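Local coordinates for 273aa long hypothetical dTDP-4-dehydrorhamnose reductase (Sulfolobus tokodaii, PDB 2GGS), which binds NADPH and probably catalyses the reduction of dTDP-4-dehydrorhamnose to dTDP-rhamnose, at residues L41-F46 / I61-A66; K72-K77 / G239-R244; K82-A87 / N128-S133; F140-Q143 / L147-R150. One frame throughout, in Å; residues are numbered along the deposited sequence.

Overall arrangement
The four contacts lie round a Rossmann-type domain whose seven-stranded parallel sheet carries NADPH at the C-terminal ends of its strands. Interactions 1 and 3, centres 12 Å apart, both touch the cofactor: the first holds the adenine end, and the second reaches the nicotinamide-side ribose. They also touch each other, Ala-66 CB lying 3.3 Å from Asn-84 OD1. Interaction 2 has its centre 12 Å from that of interaction 3 and is joined to it by two probable hydrogen bonds, Glu-74 OE1 to Tyr-129 N and Lys-243 O to Asn-128 ND2. Interaction 4 shares helix 129-141 with interaction 3, but closes that helix onto strand 147-151 at its other end.

Interaction 1: residues L41-F46 / I61-A66; sequences LDLTDF and IINAAA. With NDP (NADPH dihydro-nicotinamide-adenine-dinucleotide phosphate), chain C.
The adenine pocket of this Rossmann fold is floored where Leu-43 meets Ala-65, one from the loop after strand 39-40, the other from the loop just after strand 60-63. Leu-43 CD2 lies 3.7 Å from Ala-65 CB, and the same methyl passes alongside Asn-63, whose amide is occupied by Thr-6 and His-104. Leu-43 CD1 packs 3.8 Å from C2A of the adenine and Ala-65 CB 3.7 Å from O4B of the ribose, so small apolar groups fit where the cofactor passes. The loop reads the adenine, as in many extended short-chain dehydrogenases. Leu-43 N donates to N1A of the NADPH at 2.9 Å, and N6A donates to Asp-42 OD1 in a nearly straight bond (171°). With CG anti to the backbone N (chi1 -174°), Asp-42 OD1 also accepts from Thr-44 N at 2.8 Å, forming an Asx turn, and from Thr-44 OG1 at 2.7 Å. Both Thr-44 donors come from above the same carboxylate face; with N6A, three bonds grip OD1. Were Asp-42 an alanine, the adenine amino group would probably lose its acceptor and the Thr-44 hydroxyl be set free to turn. Ala-66 N donates to ribose O4B, 3.1 Å away.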
# COMPACT_ATOMS: atom_id res chain seq x y z
N LEU A 41 15.67 -1.47 11.25
CA LEU A 41 14.77 -1.36 12.42
C LEU A 41 13.56 -2.25 12.24
O LEU A 41 12.79 -2.15 11.24
CB LEU A 41 14.37 0.11 12.71
CG LEU A 41 13.38 0.39 13.83
CD1 LEU A 41 14.03 0.11 15.18
CD2 LEU A 41 12.95 1.84 13.75
N ASP A 42 13.38 -3.14 13.20
CA ASP A 42 12.19 -3.96 13.27
C ASP A 42 11.14 -3.20 14.03
O ASP A 42 11.27 -2.97 15.24
CB ASP A 42 12.50 -5.29 13.99
CG ASP A 42 11.33 -6.26 13.97
OD1 ASP A 42 10.14 -5.83 13.82
OD2 ASP A 42 11.58 -7.49 14.12
N LEU A 43 10.06 -2.82 13.33
CA LEU A 43 8.97 -2.05 13.94
C LEU A 43 8.20 -2.80 15.05
O LEU A 43 7.44 -2.16 15.80
CB LEU A 43 7.99 -1.59 12.87
CG LEU A 43 8.20 -0.16 12.35
CD1 LEU A 43 9.64 0.13 11.94
CD2 LEU A 43 7.21 0.17 11.23
N THR A 44 8.39 -4.11 15.16
CA THR A 44 7.74 -4.89 16.23
C THR A 44 8.56 -4.90 17.54
O THR A 44 8.12 -5.44 18.55
CB THR A 44 7.39 -6.34 15.81
OG1 THR A 44 8.59 -7.10 15.60
CG2 THR A 44 6.49 -6.36 14.52
N ASP A 45 9.73 -4.30 17.51
CA ASP A 45 10.51 -4.04 18.74
C ASP A 45 10.10 -2.64 19.23
O ASP A 45 10.77 -1.64 18.96
CB ASP A 45 12.02 -4.18 18.46
CG ASP A 45 12.89 -3.97 19.72
OD1 ASP A 45 12.39 -3.49 20.76
OD2 ASP A 45 14.09 -4.26 19.64
N PHE A 46 8.97 -2.58 19.94
CA PHE A 46 8.34 -1.30 20.23
C PHE A 46 9.21 -0.26 20.96
O PHE A 46 9.23 0.89 20.56
CB PHE A 46 6.93 -1.43 20.85
CG PHE A 46 5.99 -2.36 20.08
CD1 PHE A 46 5.92 -2.34 18.67
CD2 PHE A 46 5.15 -3.23 20.77
CE1 PHE A 46 5.06 -3.21 17.98
CE2 PHE A 46 4.26 -4.09 20.09
CZ PHE A 46 4.23 -4.08 18.68
N ILE A 61 6.26 11.47 9.31
CA ILE A 61 6.48 10.04 9.28
C ILE A 61 5.49 9.50 8.23
O ILE A 61 4.31 9.70 8.38
CB ILE A 61 6.18 9.38 10.64
CG1 ILE A 61 7.16 9.91 11.70
CG2 ILE A 61 6.29 7.84 10.55
CD1 ILE A 61 6.65 9.71 13.10
N ILE A 62 6.00 8.77 7.24
CA ILE A 62 5.12 8.03 6.32
C ILE A 62 5.24 6.54 6.65
O ILE A 62 6.32 5.94 6.46
CB ILE A 62 5.49 8.28 4.85
CG1 ILE A 62 5.41 9.77 4.48
CG2 ILE A 62 4.53 7.50 3.93
CD1 ILE A 62 6.09 10.09 3.12
N ASN A 63 4.16 5.96 7.20
CA ASN A 63 4.18 4.54 7.62
C ASN A 63 3.73 3.63 6.49
O ASN A 63 2.50 3.41 6.32
CB ASN A 63 3.29 4.31 8.85
CG ASN A 63 3.40 2.88 9.33
OD1 ASN A 63 4.51 2.32 9.30
ND2 ASN A 63 2.28 2.26 9.71
N ALA A 64 4.70 3.16 5.69
CA ALA A 64 4.40 2.23 4.60
C ALA A 64 4.77 0.80 4.96
O ALA A 64 4.50 -0.14 4.19
CB ALA A 64 5.11 2.65 3.30
N ALA A 65 5.33 0.61 6.14
CA ALA A 65 5.68 -0.79 6.50
C ALA A 65 4.46 -1.67 6.79
O ALA A 65 3.49 -1.23 7.43
CB ALA A 65 6.59 -0.76 7.75
N ALA A 66 4.52 -2.95 6.40
CA ALA A 66 3.39 -3.88 6.61
C ALA A 66 3.77 -5.28 6.13
O ALA A 66 4.65 -5.41 5.30
CB ALA A 66 2.15 -3.44 5.86
PA NDP C . 5.94 -4.25 0.39
O1A NDP C . 5.56 -5.64 0.72
O2A NDP C . 6.68 -4.11 -0.89
O5B NDP C . 6.81 -3.60 1.54
C5B NDP C . 6.58 -3.91 2.90
C4B NDP C . 7.56 -3.07 3.68
O4B NDP C . 7.25 -3.25 5.06
C3B NDP C . 9.01 -3.44 3.42
O3B NDP C . 9.76 -2.26 3.34
C2B NDP C . 9.36 -4.21 4.70
O2B NDP C . 10.72 -4.05 4.95
C1B NDP C . 8.50 -3.45 5.70
N9A NDP C . 8.30 -4.24 6.92
C8A NDP C . 7.54 -5.37 7.06
N7A NDP C . 7.64 -5.79 8.35
C5A NDP C . 8.45 -4.94 9.00
C6A NDP C . 8.91 -4.90 10.33
N6A NDP C . 8.62 -5.91 11.19
N1A NDP C . 9.77 -3.88 10.65
C2A NDP C . 10.17 -2.89 9.76
N3A NDP C . 9.73 -2.96 8.46
C4A NDP C . 8.89 -3.96 8.11
O3 NDP C . 4.53 -3.45 0.48
PN NDP C . 4.03 -2.26 -0.49
O1N NDP C . 5.04 -1.26 -0.77
O2N NDP C . 3.36 -3.00 -1.59
O5D NDP C . 2.86 -1.66 0.42
C5D NDP C . 3.01 -0.39 1.04
C4D NDP C . 1.82 -0.05 1.93
O4D NDP C . 0.66 -0.04 1.12
C3D NDP C . 1.55 -1.06 3.04
O3D NDP C . 1.02 -0.29 4.09
C2D NDP C . 0.48 -1.96 2.47
O2D NDP C . -0.27 -2.57 3.51
C1D NDP C . -0.33 -0.91 1.67
N1N NDP C . -1.10 -1.56 0.60
C2N NDP C . -0.44 -2.44 -0.22
C3N NDP C . -1.03 -2.95 -1.37
C7N NDP C . -0.26 -3.90 -2.22
O7N NDP C . -0.93 -4.60 -3.24
N7N NDP C . 1.04 -4.09 -1.99
C4N NDP C . -2.44 -2.55 -1.75
C5N NDP C . -3.10 -1.61 -0.77
C6N NDP C . -2.39 -1.15 0.34
P2B NDP C . 11.82 -5.25 4.64
O1X NDP C . 13.09 -4.50 4.63
O2X NDP C . 11.48 -5.89 3.33
O3X NDP C . 11.76 -6.33 5.75

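Interaction 2: residues K72-K77 / G239-R244; sequences KCEIEK and GWIAKR
Apolar contact carries the meeting of Glu-74 and Ile-75, at the end of helix 70-75, with Ile-241 and Ala-242 in the long loop before helix 253-258. The aliphatic part of Glu-74 slides past Ile-241, its CG 3.8 Å from Ile-241 CG2, while Ala-242 CB fits beneath the carboxylate, 3.5 Å from Glu-74 OE1. A methyl is small enough to let the glutamate lie close. At the more exposed margin Ile-75 and Ile-241 cross at about a right angle, touching through their CD1 atoms at 4.1 Å.

Polar links run round this patch. The bend of Glu-74 at chi2 (77°) lays its carboxylate over the Ala-242 methyl, and OE2 accepts from a water at 2.7 Å; that water in turn accepts from Lys-243 N at 2.9 Å. OE1 is taken by Tyr-129 N at the start of helix 129-141. Each side is also braced internally: Lys-77 NZ donates to Glu-74 O at 2.8 Å, and Arg-244 NH1 to Ala-242 O at 3.0 Å, in the guanidinium plane. The guanidinium lies over one face of Trp-240. Asp-71 OD1 ties the same helix directly to the loop, accepting from Ile-241 N and Ala-242 N and salt-bridging Arg-244.

A leucine in place of Glu-74 would probably leave the bridging water and Tyr-129 N without their acceptor. Between the two segments themselves, apolar contact of methyl and methylene groups is joined by one water bridge, and the Lys-243 ammonium, not in contact with Glu-74, may add a modest electrostatic attraction.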
# COMPACT_ATOMS: atom_id res chain seq x y z
N LYS A 72 -0.36 -15.41 4.00
CA LYS A 72 0.46 -15.51 5.21
C LYS A 72 -0.24 -14.83 6.38
O LYS A 72 -0.29 -15.39 7.47
CB LYS A 72 1.83 -14.92 4.98
CG LYS A 72 2.74 -15.91 4.27
CD LYS A 72 4.20 -15.47 4.27
CE LYS A 72 5.05 -16.48 3.48
NZ LYS A 72 4.34 -17.00 2.27
N CYS A 73 -0.84 -13.65 6.15
CA CYS A 73 -1.58 -12.96 7.23
C CYS A 73 -2.73 -13.82 7.78
O CYS A 73 -3.08 -13.70 8.95
CB CYS A 73 -2.13 -11.59 6.76
SG CYS A 73 -0.95 -10.32 6.51
N GLU A 74 -3.33 -14.66 6.93
CA GLU A 74 -4.50 -15.43 7.32
C GLU A 74 -4.14 -16.54 8.31
O GLU A 74 -4.95 -16.86 9.18
CB GLU A 74 -5.20 -16.03 6.08
CG GLU A 74 -6.59 -16.52 6.31
CD GLU A 74 -7.63 -15.38 6.40
OE1 GLU A 74 -7.25 -14.22 6.25
OE2 GLU A 74 -8.82 -15.66 6.62
N ILE A 75 -2.93 -17.08 8.16
CA ILE A 75 -2.41 -18.14 9.05
C ILE A 75 -1.64 -17.55 10.24
O ILE A 75 -1.85 -17.97 11.40
CB ILE A 75 -1.47 -19.12 8.32
CG1 ILE A 75 -1.99 -19.55 6.95
CG2 ILE A 75 -1.17 -20.34 9.20
CD1 ILE A 75 -0.85 -19.71 5.90
N GLU A 76 -0.76 -16.58 9.98
CA GLU A 76 0.08 -16.04 11.03
C GLU A 76 -0.50 -14.74 11.54
O GLU A 76 0.14 -13.67 11.44
CB GLU A 76 1.51 -15.87 10.55
CG GLU A 76 2.06 -17.16 9.97
CD GLU A 76 3.20 -16.88 9.10
OE1 GLU A 76 3.99 -15.99 9.48
OE2 GLU A 76 3.31 -17.51 8.02
N LYS A 77 -1.67 -14.88 12.15
CA LYS A 77 -2.46 -13.70 12.58
C LYS A 77 -1.73 -12.89 13.62
O LYS A 77 -1.73 -11.65 13.55
CB LYS A 77 -3.87 -14.07 13.04
CG LYS A 77 -4.72 -14.82 11.98
CD LYS A 77 -6.22 -14.75 12.32
CE LYS A 77 -7.07 -15.42 11.25
NZ LYS A 77 -6.82 -16.88 11.25
N GLY A 239 -5.17 -22.49 -4.35
CA GLY A 239 -3.98 -22.21 -3.57
C GLY A 239 -4.20 -21.10 -2.56
O GLY A 239 -3.53 -21.08 -1.52
N TRP A 240 -5.11 -20.17 -2.86
CA TRP A 240 -5.44 -19.08 -1.94
C TRP A 240 -5.99 -19.61 -0.61
O TRP A 240 -6.87 -20.49 -0.60
CB TRP A 240 -6.43 -18.09 -2.58
CG TRP A 240 -5.77 -17.04 -3.45
CD1 TRP A 240 -4.45 -16.97 -3.76
CD2 TRP A 240 -6.40 -15.96 -4.14
NE1 TRP A 240 -4.20 -15.90 -4.58
CE2 TRP A 240 -5.39 -15.26 -4.83
CE3 TRP A 240 -7.72 -15.50 -4.24
CZ2 TRP A 240 -5.65 -14.11 -5.60
CZ3 TRP A 240 -7.99 -14.35 -5.02
CH2 TRP A 240 -6.95 -13.67 -5.68
N ILE A 241 -5.44 -19.11 0.49
CA ILE A 241 -5.98 -19.40 1.82
C ILE A 241 -7.06 -18.37 2.19
O ILE A 241 -8.16 -18.72 2.59
CB ILE A 241 -4.86 -19.48 2.92
CG1 ILE A 241 -3.94 -20.69 2.68
CG2 ILE A 241 -5.47 -19.60 4.31
CD1 ILE A 241 -2.56 -20.33 2.19
N ALA A 242 -6.74 -17.09 2.04
CA ALA A 242 -7.68 -16.03 2.42
C ALA A 242 -8.72 -15.74 1.34
O ALA A 242 -8.46 -15.95 0.16
CB ALA A 242 -6.91 -14.75 2.78
N LYS A 243 -9.90 -15.26 1.74
CA LYS A 243 -10.92 -14.80 0.80
C LYS A 243 -10.54 -13.39 0.37
O LYS A 243 -10.10 -12.61 1.21
CB LYS A 243 -12.28 -14.79 1.46
CG LYS A 243 -12.91 -16.18 1.67
CD LYS A 243 -13.79 -16.26 2.95
CE LYS A 243 -13.00 -16.70 4.23
NZ LYS A 243 -12.22 -17.98 4.05
N ARG A 244 -10.65 -13.10 -0.93
CA ARG A 244 -10.45 -11.71 -1.43
C ARG A 244 -11.80 -11.04 -1.61
O ARG A 244 -12.76 -11.71 -1.99
CB ARG A 244 -9.69 -11.73 -2.76
CG ARG A 244 -8.16 -11.67 -2.67
CD ARG A 244 -7.57 -12.81 -1.83
NE ARG A 244 -6.11 -12.83 -2.00
CZ ARG A 244 -5.34 -13.83 -1.55
NH1 ARG A 244 -5.90 -14.85 -0.90
NH2 ARG A 244 -4.03 -13.79 -1.72
O HOH W 1 -10.37 -14.84 4.55

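Interaction 3: residues K82-A87 / N128-S133; sequences KINAEA and NYYGLS. With NDP (NADPH dihydro-nicotinamide-adenine-dinucleotide phosphate), chain C.
Asn-84 sets its CG anti to the carbonyl carbon (chi1 -73°), and Ser-133 turns OG between its own backbone N and carbonyl carbon; these torsions point an amide N-H at the hydroxyl oxygen between two nearly parallel helices, whose short axes cross at 21°. Asn-84 ND2 donates to Ser-133 OG at 2.9 Å, almost straight and in the amide plane. The small side chains of Ser-133 and Ala-85 permit such closeness: Asn-84 CB lies 3.6 Å from Ser-133 CB, and Ala-85 CB is 3.4 Å from Ser-133 O. The Asn-84 amide also stands across Tyr-130, their planes 80° apart. At its far end Tyr-130 OH is 2.8 Å from O2D of the NADPH, a hydrogen bond in which either group could donate, and Ile-83 CG1 packs on the adenine 3.6 Å from N7A. Asn-128 caps helix 129-141, its OD1 accepting from Gly-131 N. Tyr-130 and Lys-134, which also bonds the cofactor, have the Tyr-x-x-x-Lys spacing characteristic of short-chain dehydrogenases. With Asn-84 OD1 bonded to Met-67 N, the amide is engaged at both ends, and the buried polar pair has protein partners within reach, whichever carbonyl, Tyr-129 O or Tyr-130 O, takes the serine proton.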
# COMPACT_ATOMS: atom_id res chain seq x y z
N LYS A 82 0.93 -7.62 14.97
CA LYS A 82 1.97 -6.85 15.55
C LYS A 82 2.53 -5.80 14.63
O LYS A 82 2.85 -4.71 15.10
CB LYS A 82 3.13 -7.76 15.94
CG LYS A 82 2.83 -8.48 17.23
CD LYS A 82 4.11 -8.60 18.06
CE LYS A 82 4.78 -9.95 17.87
NZ LYS A 82 4.13 -11.01 18.72
N ILE A 83 2.66 -6.12 13.35
CA ILE A 83 3.26 -5.15 12.42
C ILE A 83 2.17 -4.29 11.78
O ILE A 83 2.36 -3.08 11.67
CB ILE A 83 4.18 -5.82 11.35
CG1 ILE A 83 4.91 -4.79 10.45
CG2 ILE A 83 3.40 -6.83 10.47
CD1 ILE A 83 5.64 -3.67 11.16
N ASN A 84 1.05 -4.91 11.39
CA ASN A 84 0.02 -4.16 10.65
C ASN A 84 -0.85 -3.30 11.53
O ASN A 84 -1.43 -2.29 11.06
CB ASN A 84 -0.86 -5.12 9.88
CG ASN A 84 -0.17 -5.72 8.68
OD1 ASN A 84 0.93 -5.31 8.29
ND2 ASN A 84 -0.86 -6.67 8.06
N ALA A 85 -0.93 -3.66 12.81
CA ALA A 85 -1.77 -2.92 13.74
C ALA A 85 -0.96 -2.35 14.91
O ALA A 85 -0.83 -1.13 15.07
CB ALA A 85 -2.95 -3.77 14.23
N GLU A 86 -0.36 -3.22 15.73
CA GLU A 86 0.16 -2.72 17.00
C GLU A 86 1.32 -1.72 16.83
O GLU A 86 1.41 -0.79 17.59
CB GLU A 86 0.60 -3.89 17.91
CG GLU A 86 0.66 -3.49 19.38
CD GLU A 86 0.75 -4.69 20.31
OE1 GLU A 86 0.96 -5.81 19.81
OE2 GLU A 86 0.61 -4.47 21.53
N ALA A 87 2.18 -1.91 15.83
CA ALA A 87 3.31 -1.00 15.58
C ALA A 87 2.81 0.41 15.38
O ALA A 87 3.47 1.38 15.78
CB ALA A 87 4.17 -1.46 14.39
N ASN A 128 -10.73 -10.74 5.21
CA ASN A 128 -9.52 -11.51 5.42
C ASN A 128 -8.70 -10.85 6.52
O ASN A 128 -8.93 -9.66 6.82
CB ASN A 128 -8.71 -11.68 4.11
CG ASN A 128 -8.40 -10.36 3.42
OD1 ASN A 128 -7.79 -9.46 3.99
ND2 ASN A 128 -8.83 -10.25 2.17
N TYR A 129 -7.76 -11.60 7.11
CA TYR A 129 -7.00 -11.07 8.24
C TYR A 129 -5.99 -9.96 7.84
O TYR A 129 -5.69 -9.08 8.65
CB TYR A 129 -6.36 -12.17 9.12
CG TYR A 129 -6.03 -11.54 10.45
CD1 TYR A 129 -7.05 -11.21 11.34
CD2 TYR A 129 -4.71 -11.16 10.76
CE1 TYR A 129 -6.77 -10.54 12.55
CE2 TYR A 129 -4.43 -10.47 11.97
CZ TYR A 129 -5.47 -10.19 12.85
OH TYR A 129 -5.22 -9.48 14.02
N TYR A 130 -5.48 -9.98 6.62
CA TYR A 130 -4.67 -8.87 6.17
C TYR A 130 -5.50 -7.59 6.31
O TYR A 130 -5.07 -6.61 6.93
CB TYR A 130 -4.22 -9.07 4.71
CG TYR A 130 -3.64 -7.82 4.10
CD1 TYR A 130 -2.42 -7.30 4.52
CD2 TYR A 130 -4.34 -7.13 3.10
CE1 TYR A 130 -1.88 -6.15 3.94
CE2 TYR A 130 -3.83 -5.94 2.53
CZ TYR A 130 -2.61 -5.46 2.95
OH TYR A 130 -2.07 -4.33 2.39
N GLY A 131 -6.71 -7.62 5.74
CA GLY A 131 -7.64 -6.47 5.84
C GLY A 131 -7.98 -6.05 7.27
O GLY A 131 -7.98 -4.86 7.61
N LEU A 132 -8.26 -7.03 8.13
CA LEU A 132 -8.59 -6.73 9.53
C LEU A 132 -7.39 -6.16 10.27
O LEU A 132 -7.52 -5.15 10.97
CB LEU A 132 -9.12 -8.00 10.25
CG LEU A 132 -9.52 -7.67 11.71
CD1 LEU A 132 -10.48 -6.47 11.84
CD2 LEU A 132 -10.12 -8.91 12.38
N SER A 133 -6.22 -6.81 10.17
CA SER A 133 -5.03 -6.24 10.82
C SER A 133 -4.76 -4.81 10.35
O SER A 133 -4.46 -3.94 11.17
CB SER A 133 -3.77 -7.13 10.65
OG SER A 133 -3.43 -7.29 9.28
PA NDP C . 5.94 -4.25 0.39
O1A NDP C . 5.56 -5.64 0.72
O2A NDP C . 6.68 -4.11 -0.89
O5B NDP C . 6.81 -3.60 1.54
C5B NDP C . 6.58 -3.91 2.90
C4B NDP C . 7.56 -3.07 3.68
O4B NDP C . 7.25 -3.25 5.06
C3B NDP C . 9.01 -3.44 3.42
O3B NDP C . 9.76 -2.26 3.34
C2B NDP C . 9.36 -4.21 4.70
O2B NDP C . 10.72 -4.05 4.95
C1B NDP C . 8.50 -3.45 5.70
N9A NDP C . 8.30 -4.24 6.92
C8A NDP C . 7.54 -5.37 7.06
N7A NDP C . 7.64 -5.79 8.35
C5A NDP C . 8.45 -4.94 9.00
C6A NDP C . 8.91 -4.90 10.33
N6A NDP C . 8.62 -5.91 11.19
N1A NDP C . 9.77 -3.88 10.65
C2A NDP C . 10.17 -2.89 9.76
N3A NDP C . 9.73 -2.96 8.46
C4A NDP C . 8.89 -3.96 8.11
O3 NDP C . 4.53 -3.45 0.48
PN NDP C . 4.03 -2.26 -0.49
O1N NDP C . 5.04 -1.26 -0.77
O2N NDP C . 3.36 -3.00 -1.59
O5D NDP C . 2.86 -1.66 0.42
C5D NDP C . 3.01 -0.39 1.04
C4D NDP C . 1.82 -0.05 1.93
O4D NDP C . 0.66 -0.04 1.12
C3D NDP C . 1.55 -1.06 3.04
O3D NDP C . 1.02 -0.29 4.09
C2D NDP C . 0.48 -1.96 2.47
O2D NDP C . -0.27 -2.57 3.51
C1D NDP C . -0.33 -0.91 1.67
N1N NDP C . -1.10 -1.56 0.60
C2N NDP C . -0.44 -2.44 -0.22
C3N NDP C . -1.03 -2.95 -1.37
C7N NDP C . -0.26 -3.90 -2.22
O7N NDP C . -0.93 -4.60 -3.24
N7N NDP C . 1.04 -4.09 -1.99
C4N NDP C . -2.44 -2.55 -1.75
C5N NDP C . -3.10 -1.61 -0.77
C6N NDP C . -2.39 -1.15 0.34
P2B NDP C . 11.82 -5.25 4.64
O1X NDP C . 13.09 -4.50 4.63
O2X NDP C . 11.48 -5.89 3.33
O3X NDP C . 11.76 -6.33 5.75

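Interaction 4: residues F140-Q143 / L147-R150; sequences FALQ and LIIR
Ile-148 receives both Ala-141, the last residue of helix 129-141, and Leu-142, the first beyond it, where the turn that leads into strand 147-151 begins. Its CG1 branch stands anti to the carbonyl carbon (chi1 -71°) and chi2 is extended at 159°, which carries CD1 out toward the helix end while CG1 faces the alanine. Ala-141 CB thus lies 4.1 Å from Ile-148 CG1, a contact without any torsion to choose; a methyl suits the place because the helix runs close above the sheet. Leu-142 behaves otherwise. Its CB starts away from the strand, yet the side chain folds back, with CG anti to its own carbonyl carbon (chi1 -83°), and crosses Ile-148 obliquely. Leu-142 CG then sits 3.9 Å from Ile-148 CD1, with CD2 of the same leucine scarcely farther at 4.0 Å. The branched chains of both residues meet there, although Leu-142 itself lies at the exposed margin.

The Gln-143 side chain returns to the helix end: its NE2 donates to Phe-140 O at 3.2 Å, with the acceptor in the amide plane. Ser-146 OG bonds to Ala-141 O within the same short connection.

The contact closes the second half of the beta-alpha-beta unit formed by strand 101-107, helix 129-141 and strand 147-151. Ala-141 rests on Val-88 of helix 77-97 and His-104 of strand 101-107, while the backbone of Ile-148 pairs with strand 203-206.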
# COMPACT_ATOMS: atom_id res chain seq x y z
N PHE A 140 -5.74 2.63 15.19
CA PHE A 140 -4.72 3.29 16.00
C PHE A 140 -4.26 4.62 15.40
O PHE A 140 -3.88 5.53 16.14
CB PHE A 140 -3.47 2.41 16.16
CG PHE A 140 -3.65 1.20 17.04
CD1 PHE A 140 -4.07 1.30 18.37
CD2 PHE A 140 -3.35 -0.08 16.53
CE1 PHE A 140 -4.15 0.14 19.18
CE2 PHE A 140 -3.43 -1.27 17.32
CZ PHE A 140 -3.84 -1.14 18.66
N ALA A 141 -4.25 4.71 14.06
CA ALA A 141 -3.74 5.87 13.32
C ALA A 141 -4.71 7.06 13.31
O ALA A 141 -4.29 8.19 13.01
CB ALA A 141 -3.38 5.49 11.92
N LEU A 142 -5.97 6.81 13.66
CA LEU A 142 -7.02 7.85 13.64
C LEU A 142 -6.71 8.93 14.65
O LEU A 142 -6.79 8.68 15.84
CB LEU A 142 -8.41 7.25 13.90
CG LEU A 142 -9.07 6.67 12.65
CD1 LEU A 142 -10.15 5.61 12.98
CD2 LEU A 142 -9.67 7.81 11.82
N GLN A 143 -6.33 10.12 14.16
CA GLN A 143 -5.95 11.23 15.03
C GLN A 143 -6.41 12.53 14.38
O GLN A 143 -6.45 12.63 13.15
CB GLN A 143 -4.43 11.27 15.30
CG GLN A 143 -3.82 9.99 15.88
CD GLN A 143 -4.33 9.64 17.29
OE1 GLN A 143 -4.64 10.53 18.08
NE2 GLN A 143 -4.43 8.34 17.59
N LEU A 147 -3.06 11.66 8.79
CA LEU A 147 -3.70 11.36 7.50
C LEU A 147 -3.57 9.85 7.24
O LEU A 147 -2.47 9.31 7.33
CB LEU A 147 -2.96 12.09 6.37
CG LEU A 147 -3.55 11.90 4.98
CD1 LEU A 147 -5.01 12.43 4.95
CD2 LEU A 147 -2.65 12.58 3.95
N ILE A 148 -4.70 9.21 6.91
CA ILE A 148 -4.74 7.80 6.49
C ILE A 148 -4.99 7.86 4.98
O ILE A 148 -5.97 8.47 4.52
CB ILE A 148 -5.86 6.98 7.17
CG1 ILE A 148 -5.52 6.74 8.66
CG2 ILE A 148 -6.10 5.65 6.44
CD1 ILE A 148 -6.74 6.42 9.50
N ILE A 149 -4.10 7.22 4.22
CA ILE A 149 -4.26 7.13 2.77
C ILE A 149 -4.60 5.69 2.43
O ILE A 149 -3.77 4.81 2.62
CB ILE A 149 -2.98 7.55 2.03
CG1 ILE A 149 -2.53 8.99 2.35
CG2 ILE A 149 -3.19 7.37 0.52
CD1 ILE A 149 -1.27 9.40 1.61
N ARG A 150 -5.83 5.43 1.94
CA ARG A 150 -6.16 4.05 1.53
C ARG A 150 -5.82 3.92 0.05
O ARG A 150 -6.13 4.78 -0.75
CB ARG A 150 -7.62 3.72 1.73
CG ARG A 150 -8.11 3.87 3.17
CD ARG A 150 -9.39 3.03 3.38
NE ARG A 150 -9.94 3.13 4.73
CZ ARG A 150 -11.05 3.82 5.03
NH1 ARG A 150 -11.72 4.50 4.08
NH2 ARG A 150 -11.48 3.85 6.28